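Local structure of eukaryotic translation initiation factor 4 gamma 5 (Trypanosoma cruzi, 6OZU) at residues 33-37 with 76-81; 51-57 with 134-138; 67-71 with 141-147. The protein probably serves as a scaffold in translation initiation, its helical MIF4G domain being of the kind that in relatives recruits the RNA helicase eIF4A. All coordinates share one frame; numbering follows the deposited sequence.

Contact 1: 33-37 with 76-81; sequences LPIRQ and DIGEGE. With SO4 (sulfate ion), chain F.
R36 reaches across to the loop 76-81 and lays its guanidinium over I77, whose CG1 sits beneath one face, 3.5 Å from R36 NH2. The chain runs extended from CG to NE, bringing the flat group level with the carboxylate of E81. There the grip is side-on: R36 NE meets E81 OE2 at 2.9 Å and R36 NH2 meets E81 OE1 at 3.0 Å, both oxygens being approached from their syn side, with the two planes 30° apart. A weak, nearly straight bond from R36 NH2 to D76 OD1 at 3.4 Å completes a network of one cation and two acids. Below this charged layer the contact is tight and apolar. I35 CG2 touches I77 CD1 at 3.7 Å, and both isoleucines also lean on I87 of helix 82-112. The outer side is looser: one oxygen of a sulfate probably from the crystallisation liquor, O3, lies at the guanidinium edge, in its plane, 3.2 Å from its donor R36 NH1; R36 N adds a weak bond to O3 and Q37 N a weak one to O1. This is a surface salt-bridge network joining the loop between helices 23-31 and 40-53 to the loop that leads to E81, at the N-cap position of helix 82-112.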
ATOM      1  N   LEU A  33      19.316 -10.209 -13.685  1.00 75.74           N
ATOM      2  CA  LEU A  33      20.252  -9.668 -12.698  1.00 74.69           C
ATOM      3  C   LEU A  33      20.686 -10.796 -11.738  1.00 77.58           C
ATOM      4  O   LEU A  33      19.869 -11.678 -11.442  1.00 75.67           O
ATOM      5  CB  LEU A  33      19.634  -8.500 -11.909  1.00 72.10           C
ATOM      6  CG  LEU A  33      19.352  -7.193 -12.666  1.00 75.49           C
ATOM      7  CD1 LEU A  33      18.517  -6.274 -11.820  1.00 72.52           C
ATOM      8  CD2 LEU A  33      20.641  -6.491 -13.081  1.00 79.02           C
ATOM      9  N   PRO A  34      21.949 -10.804 -11.240  1.00 75.42           N
ATOM     10  CA  PRO A  34      22.371 -11.886 -10.339  1.00 75.39           C
ATOM     11  C   PRO A  34      21.957 -11.664  -8.881  1.00 79.37           C
ATOM     12  O   PRO A  34      22.804 -11.423  -8.022  1.00 81.69           O
ATOM     13  CB  PRO A  34      23.884 -11.941 -10.549  1.00 79.59           C
ATOM     14  CG  PRO A  34      24.262 -10.576 -10.935  1.00 84.67           C
ATOM     15  CD  PRO A  34      23.059  -9.861 -11.490  1.00 78.69           C
ATOM     16  N   ILE A  35      20.645 -11.769  -8.605  1.00 73.35           N
ATOM     17  CA  ILE A  35      20.062 -11.554  -7.278  1.00 71.39           C
ATOM     18  C   ILE A  35      20.416 -12.701  -6.329  1.00 77.15           C
ATOM     19  O   ILE A  35      20.801 -12.426  -5.192  1.00 78.48           O
ATOM     20  CB  ILE A  35      18.536 -11.241  -7.358  1.00 71.67           C
ATOM     21  CG1 ILE A  35      18.303  -9.944  -8.138  1.00 71.24           C
ATOM     22  CG2 ILE A  35      17.890 -11.134  -5.965  1.00 70.66           C
ATOM     23  CD1 ILE A  35      17.450 -10.107  -9.310  1.00 83.74           C
ATOM     24  N   ARG A  36      20.342 -13.969  -6.799  1.00 73.55           N
ATOM     25  CA  ARG A  36      20.701 -15.159  -5.996  1.00 73.35           C
ATOM     26  C   ARG A  36      22.169 -15.162  -5.554  1.00 77.30           C
ATOM     27  O   ARG A  36      22.486 -15.728  -4.511  1.00 76.81           O
ATOM     28  CB  ARG A  36      20.421 -16.459  -6.762  1.00 71.50           C
ATOM     29  CG  ARG A  36      18.957 -16.829  -6.833  1.00 64.01           C
ATOM     30  CD  ARG A  36      18.817 -18.041  -7.722  1.00 64.73           C
ATOM     31  NE  ARG A  36      17.421 -18.348  -8.005  1.00 69.30           N
ATOM     32  CZ  ARG A  36      16.734 -17.809  -9.003  1.00 80.04           C
ATOM     33  NH1 ARG A  36      17.301 -16.910  -9.797  1.00 71.07           N
ATOM     34  NH2 ARG A  36      15.466 -18.143  -9.199  1.00 63.12           N
ATOM     35  N   GLN A  37      23.047 -14.549  -6.357  1.00 75.52           N
ATOM     36  CA  GLN A  37      24.483 -14.458  -6.099  1.00 78.05           C
ATOM     37  C   GLN A  37      24.866 -13.128  -5.391  1.00 82.35           C
ATOM     38  O   GLN A  37      26.053 -12.848  -5.204  1.00 84.82           O
ATOM     39  CB  GLN A  37      25.264 -14.650  -7.415  1.00 81.54           C
ATOM     40  CG  GLN A  37      25.070 -16.016  -8.075  1.00 89.36           C
ATOM     41  CD  GLN A  37      25.616 -16.030  -9.489  1.00115.53           C
ATOM     42  OE1 GLN A  37      24.972 -15.537 -10.427  1.00111.57           O
ATOM     43  NE2 GLN A  37      26.822 -16.579  -9.681  1.00106.29           N
ATOM     44  N   ASP A  76      10.122 -15.585  -9.626  1.00 64.45           N
ATOM     45  CA  ASP A  76      11.362 -16.139 -10.175  1.00 66.26           C
ATOM     46  C   ASP A  76      12.160 -16.851  -9.070  1.00 71.17           C
ATOM     47  O   ASP A  76      12.629 -17.975  -9.277  1.00 72.12           O
ATOM     48  CB  ASP A  76      12.213 -15.043 -10.865  1.00 68.66           C
ATOM     49  CG  ASP A  76      13.605 -15.470 -11.333  1.00 88.10           C
ATOM     50  OD1 ASP A  76      13.765 -16.640 -11.753  1.00 91.56           O
ATOM     51  OD2 ASP A  76      14.532 -14.633 -11.281  1.00 97.47           O
ATOM     52  N   ILE A  77      12.326 -16.183  -7.915  1.00 65.77           N
ATOM     53  CA  ILE A  77      13.075 -16.718  -6.794  1.00 65.26           C
ATOM     54  C   ILE A  77      12.066 -17.108  -5.727  1.00 67.57           C
ATOM     55  O   ILE A  77      11.560 -16.245  -5.006  1.00 63.54           O
ATOM     56  CB  ILE A  77      14.196 -15.739  -6.310  1.00 68.19           C
ATOM     57  CG1 ILE A  77      14.956 -15.111  -7.512  1.00 69.37           C
ATOM     58  CG2 ILE A  77      15.164 -16.476  -5.385  1.00 68.81           C
ATOM     59  CD1 ILE A  77      15.647 -13.815  -7.283  1.00 71.75           C
ATOM     60  N   GLY A  78      11.768 -18.410  -5.678  1.00 66.88           N
ATOM     61  CA  GLY A  78      10.795 -19.019  -4.774  1.00 66.55           C
ATOM     62  C   GLY A  78      11.167 -19.026  -3.307  1.00 73.46           C
ATOM     63  O   GLY A  78      12.339 -18.853  -2.961  1.00 74.63           O
ATOM     64  N   GLU A  79      10.167 -19.275  -2.426  1.00 70.37           N
ATOM     65  CA  GLU A  79      10.349 -19.318  -0.963  1.00 70.15           C
ATOM     66  C   GLU A  79      11.149 -20.530  -0.462  1.00 76.21           C
ATOM     67  O   GLU A  79      11.499 -20.572   0.722  1.00 78.19           O
ATOM     68  CB  GLU A  79       9.018 -19.192  -0.204  1.00 70.33           C
ATOM     69  CG  GLU A  79       8.004 -20.295  -0.455  1.00 83.35           C
ATOM     70  CD  GLU A  79       6.591 -19.947  -0.019  1.00114.45           C
ATOM     71  OE1 GLU A  79       6.004 -20.733   0.761  1.00111.64           O
ATOM     72  OE2 GLU A  79       6.066 -18.895  -0.460  1.00110.45           O
ATOM     73  N   GLY A  80      11.440 -21.485  -1.352  1.00 71.71           N
ATOM     74  CA  GLY A  80      12.230 -22.680  -1.049  1.00 71.72           C
ATOM     75  C   GLY A  80      13.704 -22.527  -1.401  1.00 75.08           C
ATOM     76  O   GLY A  80      14.454 -23.510  -1.419  1.00 77.30           O
ATOM     77  N   GLU A  81      14.116 -21.279  -1.685  1.00 68.86           N
ATOM     78  CA  GLU A  81      15.461 -20.831  -2.037  1.00 68.79           C
ATOM     79  C   GLU A  81      15.923 -19.853  -0.948  1.00 70.66           C
ATOM     80  O   GLU A  81      15.106 -19.028  -0.526  1.00 68.52           O
ATOM     81  CB  GLU A  81      15.436 -20.078  -3.387  1.00 69.66           C
ATOM     82  CG  GLU A  81      15.231 -20.949  -4.612  1.00 78.44           C
ATOM     83  CD  GLU A  81      15.796 -20.355  -5.887  1.00 99.09           C
ATOM     84  OE1 GLU A  81      15.017 -19.740  -6.649  1.00 96.61           O
ATOM     85  OE2 GLU A  81      17.018 -20.506  -6.121  1.00 91.07           O
TER
HETATM   86  S   SO4 F 404      21.022 -15.499 -10.555  1.00145.40           S
HETATM   87  O1  SO4 F 404      22.086 -15.199  -9.597  1.00146.03           O
HETATM   88  O2  SO4 F 404      20.878 -16.948 -10.695  1.00146.13           O
HETATM   89  O3  SO4 F 404      19.758 -14.930 -10.072  1.00142.49           O
HETATM   90  O4  SO4 F 404      21.368 -14.924 -11.860  1.00147.06           O

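Contact 2: 51-57 with 134-138; sequences FNKSIQP and ANINF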
ATOM      1  N   PHE A  51      10.826   0.528  -3.047  1.00 55.99           N
ATOM      2  CA  PHE A  51       9.905   1.068  -2.045  1.00 52.90           C
ATOM      3  C   PHE A  51       9.970   2.617  -1.913  1.00 58.46           C
ATOM      4  O   PHE A  51       8.925   3.240  -1.705  1.00 56.41           O
ATOM      5  CB  PHE A  51      10.078   0.362  -0.699  1.00 53.28           C
ATOM      6  CG  PHE A  51       9.208  -0.868  -0.522  1.00 52.67           C
ATOM      7  CD1 PHE A  51       9.334  -1.963  -1.373  1.00 55.12           C
ATOM      8  CD2 PHE A  51       8.298  -0.950   0.525  1.00 52.22           C
ATOM      9  CE1 PHE A  51       8.524  -3.089  -1.213  1.00 54.51           C
ATOM     10  CE2 PHE A  51       7.508  -2.091   0.700  1.00 53.71           C
ATOM     11  CZ  PHE A  51       7.627  -3.151  -0.169  1.00 51.73           C
ATOM     12  N   ASN A  52      11.170   3.227  -2.099  1.00 58.05           N
ATOM     13  CA  ASN A  52      11.328   4.689  -2.061  1.00 58.52           C
ATOM     14  C   ASN A  52      10.762   5.362  -3.322  1.00 62.33           C
ATOM     15  O   ASN A  52      10.021   6.351  -3.223  1.00 60.06           O
ATOM     16  CB  ASN A  52      12.774   5.093  -1.805  1.00 62.82           C
ATOM     17  CG  ASN A  52      13.247   4.888  -0.381  1.00 87.09           C
ATOM     18  OD1 ASN A  52      12.455   4.676   0.551  1.00 84.41           O
ATOM     19  ND2 ASN A  52      14.558   4.967  -0.177  1.00 79.12           N
ATOM     20  N   LYS A  53      11.054   4.778  -4.502  1.00 60.37           N
ATOM     21  CA  LYS A  53      10.544   5.248  -5.790  1.00 60.65           C
ATOM     22  C   LYS A  53       9.003   5.132  -5.819  1.00 65.07           C
ATOM     23  O   LYS A  53       8.329   5.970  -6.420  1.00 65.11           O
ATOM     24  CB  LYS A  53      11.223   4.462  -6.949  1.00 64.46           C
ATOM     25  CG  LYS A  53      10.822   4.849  -8.390  1.00 87.58           C
ATOM     26  CD  LYS A  53      11.361   6.218  -8.878  1.00 97.15           C
ATOM     27  CE  LYS A  53      12.079   6.154 -10.213  1.00102.02           C
ATOM     28  NZ  LYS A  53      11.147   6.030 -11.365  1.00105.35           N
ATOM     29  N   SER A  54       8.454   4.126  -5.124  1.00 61.61           N
ATOM     30  CA  SER A  54       7.018   3.884  -5.055  1.00 59.84           C
ATOM     31  C   SER A  54       6.233   4.861  -4.156  1.00 65.01           C
ATOM     32  O   SER A  54       5.006   4.956  -4.296  1.00 64.14           O
ATOM     33  CB  SER A  54       6.748   2.446  -4.643  1.00 60.65           C
ATOM     34  OG  SER A  54       7.216   1.544  -5.630  1.00 63.13           O
ATOM     35  N   ILE A  55       6.908   5.571  -3.227  1.00 63.33           N
ATOM     36  CA  ILE A  55       6.198   6.518  -2.350  1.00 62.55           C
ATOM     37  C   ILE A  55       6.453   7.976  -2.759  1.00 70.86           C
ATOM     38  O   ILE A  55       6.126   8.908  -2.008  1.00 69.02           O
ATOM     39  CB  ILE A  55       6.408   6.280  -0.841  1.00 64.45           C
ATOM     40  CG1 ILE A  55       7.886   6.292  -0.433  1.00 64.48           C
ATOM     41  CG2 ILE A  55       5.703   5.013  -0.414  1.00 65.74           C
ATOM     42  CD1 ILE A  55       8.129   7.084   0.786  1.00 63.03           C
ATOM     43  N   GLN A  56       7.023   8.161  -3.967  1.00 72.70           N
ATOM     44  CA  GLN A  56       7.235   9.466  -4.573  1.00 74.34           C
ATOM     45  C   GLN A  56       5.883   9.856  -5.194  1.00 81.34           C
ATOM     46  O   GLN A  56       5.289   9.024  -5.905  1.00 79.34           O
ATOM     47  CB  GLN A  56       8.346   9.409  -5.624  1.00 77.04           C
ATOM     48  CG  GLN A  56       9.756   9.327  -5.050  1.00 94.55           C
ATOM     49  CD  GLN A  56      10.142  10.534  -4.228  1.00123.03           C
ATOM     50  OE1 GLN A  56       9.858  10.624  -3.021  1.00114.41           O
ATOM     51  NE2 GLN A  56      10.785  11.495  -4.873  1.00125.64           N
ATOM     52  N   PRO A  57       5.320  11.058  -4.876  1.00 81.97           N
ATOM     53  CA  PRO A  57       3.977  11.414  -5.406  1.00 81.83           C
ATOM     54  C   PRO A  57       3.882  11.526  -6.948  1.00 86.42           C
ATOM     55  O   PRO A  57       2.822  11.231  -7.499  1.00 85.73           O
ATOM     56  CB  PRO A  57       3.637  12.725  -4.688  1.00 83.18           C
ATOM     57  CG  PRO A  57       4.964  13.306  -4.333  1.00 88.66           C
ATOM     58  CD  PRO A  57       5.850  12.133  -4.009  1.00 84.38           C
ATOM     59  N   ALA A 134       0.557   9.299  -1.408  1.00 48.16           N
ATOM     60  CA  ALA A 134       1.596   8.449  -2.032  1.00 48.67           C
ATOM     61  C   ALA A 134       1.797   7.144  -1.263  1.00 50.07           C
ATOM     62  O   ALA A 134       1.990   6.105  -1.897  1.00 50.27           O
ATOM     63  CB  ALA A 134       2.909   9.194  -2.114  1.00 50.92           C
ATOM     64  N   ASN A 135       1.690   7.190   0.089  1.00 45.41           N
ATOM     65  CA  ASN A 135       1.832   6.014   0.963  1.00 45.59           C
ATOM     66  C   ASN A 135       0.638   5.095   0.869  1.00 46.75           C
ATOM     67  O   ASN A 135       0.789   3.879   0.696  1.00 44.51           O
ATOM     68  CB  ASN A 135       2.045   6.432   2.422  1.00 47.38           C
ATOM     69  CG  ASN A 135       3.433   6.906   2.732  1.00 53.86           C
ATOM     70  OD1 ASN A 135       3.648   8.042   3.147  1.00 39.79           O
ATOM     71  ND2 ASN A 135       4.411   6.059   2.534  1.00 54.13           N
ATOM     72  N   ILE A 136      -0.558   5.691   1.021  1.00 45.14           N
ATOM     73  CA  ILE A 136      -1.866   5.027   0.949  1.00 43.93           C
ATOM     74  C   ILE A 136      -2.060   4.396  -0.435  1.00 42.66           C
ATOM     75  O   ILE A 136      -2.460   3.238  -0.501  1.00 42.29           O
ATOM     76  CB  ILE A 136      -3.026   5.971   1.376  1.00 47.40           C
ATOM     77  CG1 ILE A 136      -2.727   6.708   2.715  1.00 46.73           C
ATOM     78  CG2 ILE A 136      -4.365   5.210   1.445  1.00 51.05           C
ATOM     79  CD1 ILE A 136      -2.560   5.818   4.026  1.00 53.33           C
ATOM     80  N   ASN A 137      -1.684   5.096  -1.516  1.00 37.92           N
ATOM     81  CA  ASN A 137      -1.740   4.514  -2.868  1.00 39.87           C
ATOM     82  C   ASN A 137      -0.865   3.237  -2.916  1.00 43.92           C
ATOM     83  O   ASN A 137      -1.362   2.146  -3.236  1.00 43.31           O
ATOM     84  CB  ASN A 137      -1.301   5.526  -3.955  1.00 45.28           C
ATOM     85  CG  ASN A 137      -1.369   4.987  -5.376  1.00 75.50           C
ATOM     86  OD1 ASN A 137      -2.326   4.306  -5.771  1.00 60.19           O
ATOM     87  ND2 ASN A 137      -0.352   5.279  -6.178  1.00 71.85           N
ATOM     88  N   PHE A 138       0.402   3.371  -2.498  1.00 39.78           N
ATOM     89  CA  PHE A 138       1.342   2.267  -2.433  1.00 39.35           C
ATOM     90  C   PHE A 138       0.776   1.075  -1.624  1.00 45.36           C
ATOM     91  O   PHE A 138       0.820  -0.052  -2.134  1.00 45.48           O
ATOM     92  CB  PHE A 138       2.677   2.752  -1.897  1.00 41.05           C
ATOM     93  CG  PHE A 138       3.806   1.741  -1.925  1.00 43.22           C
ATOM     94  CD1 PHE A 138       3.970   0.879  -3.008  1.00 46.94           C
ATOM     95  CD2 PHE A 138       4.740   1.699  -0.906  1.00 43.99           C
ATOM     96  CE1 PHE A 138       5.035  -0.018  -3.058  1.00 47.67           C
ATOM     97  CE2 PHE A 138       5.812   0.813  -0.968  1.00 48.41           C
ATOM     98  CZ  PHE A 138       5.947  -0.048  -2.038  1.00 46.82           C
TER
HETATM   99  O   HOH W   1       2.166   5.911  -4.666  1.00 61.59           O
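F138 drives its ring edge into the face of F51, a T-shaped stack with the planes 80° apart and the centroids separated by 4.8 Å. Its CZ stands over the centre of the F51 ring, while CE2 comes down beside F51 CD2. With CG anti to the backbone N (chi1 -173°), the F138 side chain leaves helix 118-144 directly across the gap, and its ring is then caught by S54 and I55 as well. S54 lies over one face: its CB is 3.6 Å from the ring centroid and 21° off the normal, a CH-pi contact displaced toward CE1. The hydroxyl of that serine bonds to the carbonyl of I50, and CB makes the closer contact over the ring face. I55 approaches obliquely, CG2 resting 3.5 Å from F138 CD2, and the same methyl reaches the side chain of N135. One turn earlier in the helix, A134 offers only a methyl group, which lets the loop come close; its CB lies 3.2 Å from I55 O, and P57 packs loosely on it. Polar joining is left to a water that donates to S54 O and to A134 O, at 2.8 Å from the latter, and accepts from N137 ND2. F51 also touches Q94, C95 and T98 of helix 82-112, and F138 reaches V63 and V67 of helix 63-76. F51, S54, A134 and F138 are buried, while the P57 side is open to solvent. The T-shaped pair joins helix 40-53 to helix 118-144, part of the helix packing of the HEAT-repeat fold known for MIF4G domains.

Contact 3: 67-71 with 141-147; sequences VKLVV and LLFTHGL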
ATOM      1  N   VAL A  67       5.480  -2.409  -8.554  1.00 58.53           N
ATOM      2  CA  VAL A  67       4.857  -3.444  -7.743  1.00 56.40           C
ATOM      3  C   VAL A  67       4.767  -4.760  -8.557  1.00 61.33           C
ATOM      4  O   VAL A  67       5.040  -5.823  -8.002  1.00 62.94           O
ATOM      5  CB  VAL A  67       3.516  -2.910  -7.158  1.00 58.26           C
ATOM      6  CG1 VAL A  67       2.647  -4.016  -6.621  1.00 57.76           C
ATOM      7  CG2 VAL A  67       3.769  -1.885  -6.059  1.00 57.12           C
ATOM      8  N   LYS A  68       4.502  -4.678  -9.884  1.00 57.22           N
ATOM      9  CA  LYS A  68       4.466  -5.848 -10.781  1.00 57.18           C
ATOM     10  C   LYS A  68       5.858  -6.469 -11.017  1.00 61.97           C
ATOM     11  O   LYS A  68       5.948  -7.658 -11.346  1.00 63.29           O
ATOM     12  CB  LYS A  68       3.785  -5.509 -12.109  1.00 59.53           C
ATOM     13  CG  LYS A  68       2.268  -5.547 -12.026  1.00 63.91           C
ATOM     14  CD  LYS A  68       1.615  -5.112 -13.330  1.00 69.88           C
ATOM     15  CE  LYS A  68       0.143  -4.883 -13.168  1.00 65.72           C
ATOM     16  NZ  LYS A  68      -0.142  -3.738 -12.278  1.00 71.59           N
ATOM     17  N   LEU A  69       6.933  -5.664 -10.842  1.00 57.64           N
ATOM     18  CA  LEU A  69       8.326  -6.096 -10.984  1.00 58.59           C
ATOM     19  C   LEU A  69       8.727  -6.889  -9.747  1.00 63.41           C
ATOM     20  O   LEU A  69       9.464  -7.861  -9.866  1.00 64.50           O
ATOM     21  CB  LEU A  69       9.278  -4.899 -11.196  1.00 58.94           C
ATOM     22  CG  LEU A  69       9.278  -4.237 -12.583  1.00 64.89           C
ATOM     23  CD1 LEU A  69      10.060  -2.939 -12.565  1.00 65.56           C
ATOM     24  CD2 LEU A  69       9.833  -5.172 -13.666  1.00 69.31           C
ATOM     25  N   VAL A  70       8.207  -6.489  -8.566  1.00 58.90           N
ATOM     26  CA  VAL A  70       8.441  -7.136  -7.273  1.00 58.11           C
ATOM     27  C   VAL A  70       7.745  -8.513  -7.262  1.00 60.95           C
ATOM     28  O   VAL A  70       8.339  -9.482  -6.789  1.00 61.22           O
ATOM     29  CB  VAL A  70       8.041  -6.226  -6.073  1.00 60.31           C
ATOM     30  CG1 VAL A  70       8.230  -6.949  -4.736  1.00 59.72           C
ATOM     31  CG2 VAL A  70       8.838  -4.921  -6.087  1.00 60.12           C
ATOM     32  N   VAL A  71       6.520  -8.602  -7.838  1.00 56.06           N
ATOM     33  CA  VAL A  71       5.762  -9.863  -7.970  1.00 55.24           C
ATOM     34  C   VAL A  71       6.574 -10.825  -8.854  1.00 62.45           C
ATOM     35  O   VAL A  71       6.729 -12.000  -8.508  1.00 64.21           O
ATOM     36  CB  VAL A  71       4.323  -9.652  -8.536  1.00 56.18           C
ATOM     37  CG1 VAL A  71       3.609 -10.990  -8.762  1.00 55.71           C
ATOM     38  CG2 VAL A  71       3.502  -8.762  -7.621  1.00 53.86           C
ATOM     39  N   LEU A 141      -1.777  -0.782  -3.842  1.00 42.37           N
ATOM     40  CA  LEU A 141      -1.099  -1.546  -4.894  1.00 43.44           C
ATOM     41  C   LEU A 141      -0.340  -2.779  -4.370  1.00 49.99           C
ATOM     42  O   LEU A 141      -0.330  -3.824  -5.040  1.00 51.33           O
ATOM     43  CB  LEU A 141      -0.160  -0.641  -5.669  1.00 43.78           C
ATOM     44  CG  LEU A 141      -0.871   0.443  -6.445  1.00 46.80           C
ATOM     45  CD1 LEU A 141      -0.004   1.605  -6.633  1.00 47.26           C
ATOM     46  CD2 LEU A 141      -1.393  -0.072  -7.738  1.00 46.70           C
ATOM     47  N   LEU A 142       0.269  -2.679  -3.169  1.00 45.36           N
ATOM     48  CA  LEU A 142       0.974  -3.822  -2.580  1.00 44.29           C
ATOM     49  C   LEU A 142      -0.060  -4.881  -2.226  1.00 51.33           C
ATOM     50  O   LEU A 142       0.171  -6.063  -2.461  1.00 54.16           O
ATOM     51  CB  LEU A 142       1.763  -3.435  -1.314  1.00 43.36           C
ATOM     52  CG  LEU A 142       3.040  -2.606  -1.451  1.00 46.11           C
ATOM     53  CD1 LEU A 142       3.456  -2.052  -0.108  1.00 44.95           C
ATOM     54  CD2 LEU A 142       4.196  -3.434  -2.010  1.00 46.12           C
ATOM     55  N   PHE A 143      -1.205  -4.453  -1.682  1.00 48.34           N
ATOM     56  CA  PHE A 143      -2.312  -5.328  -1.279  1.00 49.15           C
ATOM     57  C   PHE A 143      -2.984  -6.063  -2.451  1.00 53.97           C
ATOM     58  O   PHE A 143      -3.180  -7.268  -2.372  1.00 55.74           O
ATOM     59  CB  PHE A 143      -3.344  -4.555  -0.443  1.00 50.52           C
ATOM     60  CG  PHE A 143      -4.392  -5.428   0.178  1.00 52.82           C
ATOM     61  CD1 PHE A 143      -4.046  -6.377   1.141  1.00 57.22           C
ATOM     62  CD2 PHE A 143      -5.723  -5.335  -0.224  1.00 55.31           C
ATOM     63  CE1 PHE A 143      -5.011  -7.184   1.716  1.00 58.31           C
ATOM     64  CE2 PHE A 143      -6.687  -6.156   0.340  1.00 58.29           C
ATOM     65  CZ  PHE A 143      -6.324  -7.069   1.316  1.00 56.49           C
ATOM     66  N   THR A 144      -3.304  -5.355  -3.534  1.00 50.83           N
ATOM     67  CA  THR A 144      -3.930  -5.930  -4.734  1.00 51.60           C
ATOM     68  C   THR A 144      -2.997  -6.912  -5.482  1.00 59.44           C
ATOM     69  O   THR A 144      -3.474  -7.762  -6.238  1.00 60.80           O
ATOM     70  CB  THR A 144      -4.467  -4.822  -5.640  1.00 54.20           C
ATOM     71  OG1 THR A 144      -3.397  -3.961  -5.994  1.00 54.51           O
ATOM     72  CG2 THR A 144      -5.601  -4.012  -4.991  1.00 48.68           C
ATOM     73  N   HIS A 145      -1.671  -6.809  -5.241  1.00 56.39           N
ATOM     74  CA  HIS A 145      -0.637  -7.666  -5.830  1.00 55.96           C
ATOM     75  C   HIS A 145      -0.091  -8.716  -4.835  1.00 58.27           C
ATOM     76  O   HIS A 145       0.888  -9.395  -5.140  1.00 58.79           O
ATOM     77  CB  HIS A 145       0.477  -6.806  -6.433  1.00 56.49           C
ATOM     78  CG  HIS A 145       0.040  -5.984  -7.602  1.00 60.03           C
ATOM     79  ND1 HIS A 145      -0.972  -5.046  -7.492  1.00 61.19           N
ATOM     80  CD2 HIS A 145       0.532  -5.942  -8.861  1.00 62.80           C
ATOM     81  CE1 HIS A 145      -1.090  -4.495  -8.693  1.00 60.49           C
ATOM     82  NE2 HIS A 145      -0.201  -4.987  -9.546  1.00 62.02           N
ATOM     83  N   GLY A 146      -0.756  -8.846  -3.680  1.00 52.96           N
ATOM     84  CA  GLY A 146      -0.452  -9.801  -2.617  1.00 52.68           C
ATOM     85  C   GLY A 146       0.909  -9.677  -1.960  1.00 56.42           C
ATOM     86  O   GLY A 146       1.422 -10.654  -1.413  1.00 55.79           O
ATOM     87  N   LEU A 147       1.490  -8.468  -1.991  1.00 53.09           N
ATOM     88  CA  LEU A 147       2.825  -8.163  -1.457  1.00 52.40           C
ATOM     89  C   LEU A 147       2.855  -7.637  -0.013  1.00 57.94           C
ATOM     90  O   LEU A 147       3.942  -7.449   0.521  1.00 60.92           O
ATOM     91  CB  LEU A 147       3.558  -7.170  -2.394  1.00 50.93           C
ATOM     92  CG  LEU A 147       3.906  -7.685  -3.767  1.00 53.19           C
ATOM     93  CD1 LEU A 147       4.470  -6.581  -4.615  1.00 51.92           C
ATOM     94  CD2 LEU A 147       4.871  -8.875  -3.681  1.00 53.70           C
TER
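V67 lays its CG1 methyl over one face of the H145 imidazole, 3.7 Å from the ring centroid and 26° off the normal, a CH-pi contact shifted toward CG. Since CG1 stands anti to the backbone N (chi1 165°), the methyl points across the gap and also meets L141 O at 3.4 Å, while CG2 faces L141 CB more loosely. The imidazole is held at its rim as well. K68 folds its chain alongside, with CG in the ring plane near CD2 and NE2, and the chain, bent at its last torsion, brings NZ round to donate to H145 NE2 at 3.0 Å, only 3° out of that plane. K68 NZ also makes a weak bond to P64 O. On the ring's other side, H145 ND1 is hydrogen-bonded to T144 OG1 at 3.0 Å, so both nitrogens have partners and rotation about CB-CG is restrained. With a lysine donating to NE2, the imidazole is probably neutral and protonated at ND1. V71 sends CG2 to H145 CB, crossing that side chain at about a right angle. L147 fills the far part of the contact: its CD1 lies 3.7 Å from V67 CG1 and 3.8 Å from V70 CG1, and V71 CG2 packs against the same methyl, L147 CD1. G146, at positive phi, is the C-prime residue of a Schellman motif that ends the helix; L147 N bonds to L142 O at 2.8 Å, and the chain then carries L147 back toward helix 63-76. That helix runs between helix 23-31, touched by L69, and the end of helix 118-144; V70 and L142 both lean on helix 82-112, while F143 and T144 face helix 194-208.

In the fold
Contacts 2 and 3 lie near the middle of the chain, with centres about 8 and 9 Å from the chain centre, and both use helix 118-144, which meets the end of helix 40-53 and then helix 63-76. They adjoin directly: F138 CE1 packs on V67 CG2 at 3.8 Å, and F51 on L142. Contact 1 is peripheral, its centre about 24 Å from the chain centre, and joins the loops that follow helices 23-31 and 63-76. Chemistry follows place. The outlying contact 1 is carried by a salt-bridge network above a small apolar base; contact 2 relies on aromatic packing with one bridging water; contact 3 mixes aliphatic packing with a lysine-histidine bond. Helix 63-76 serves contacts 1 and 3.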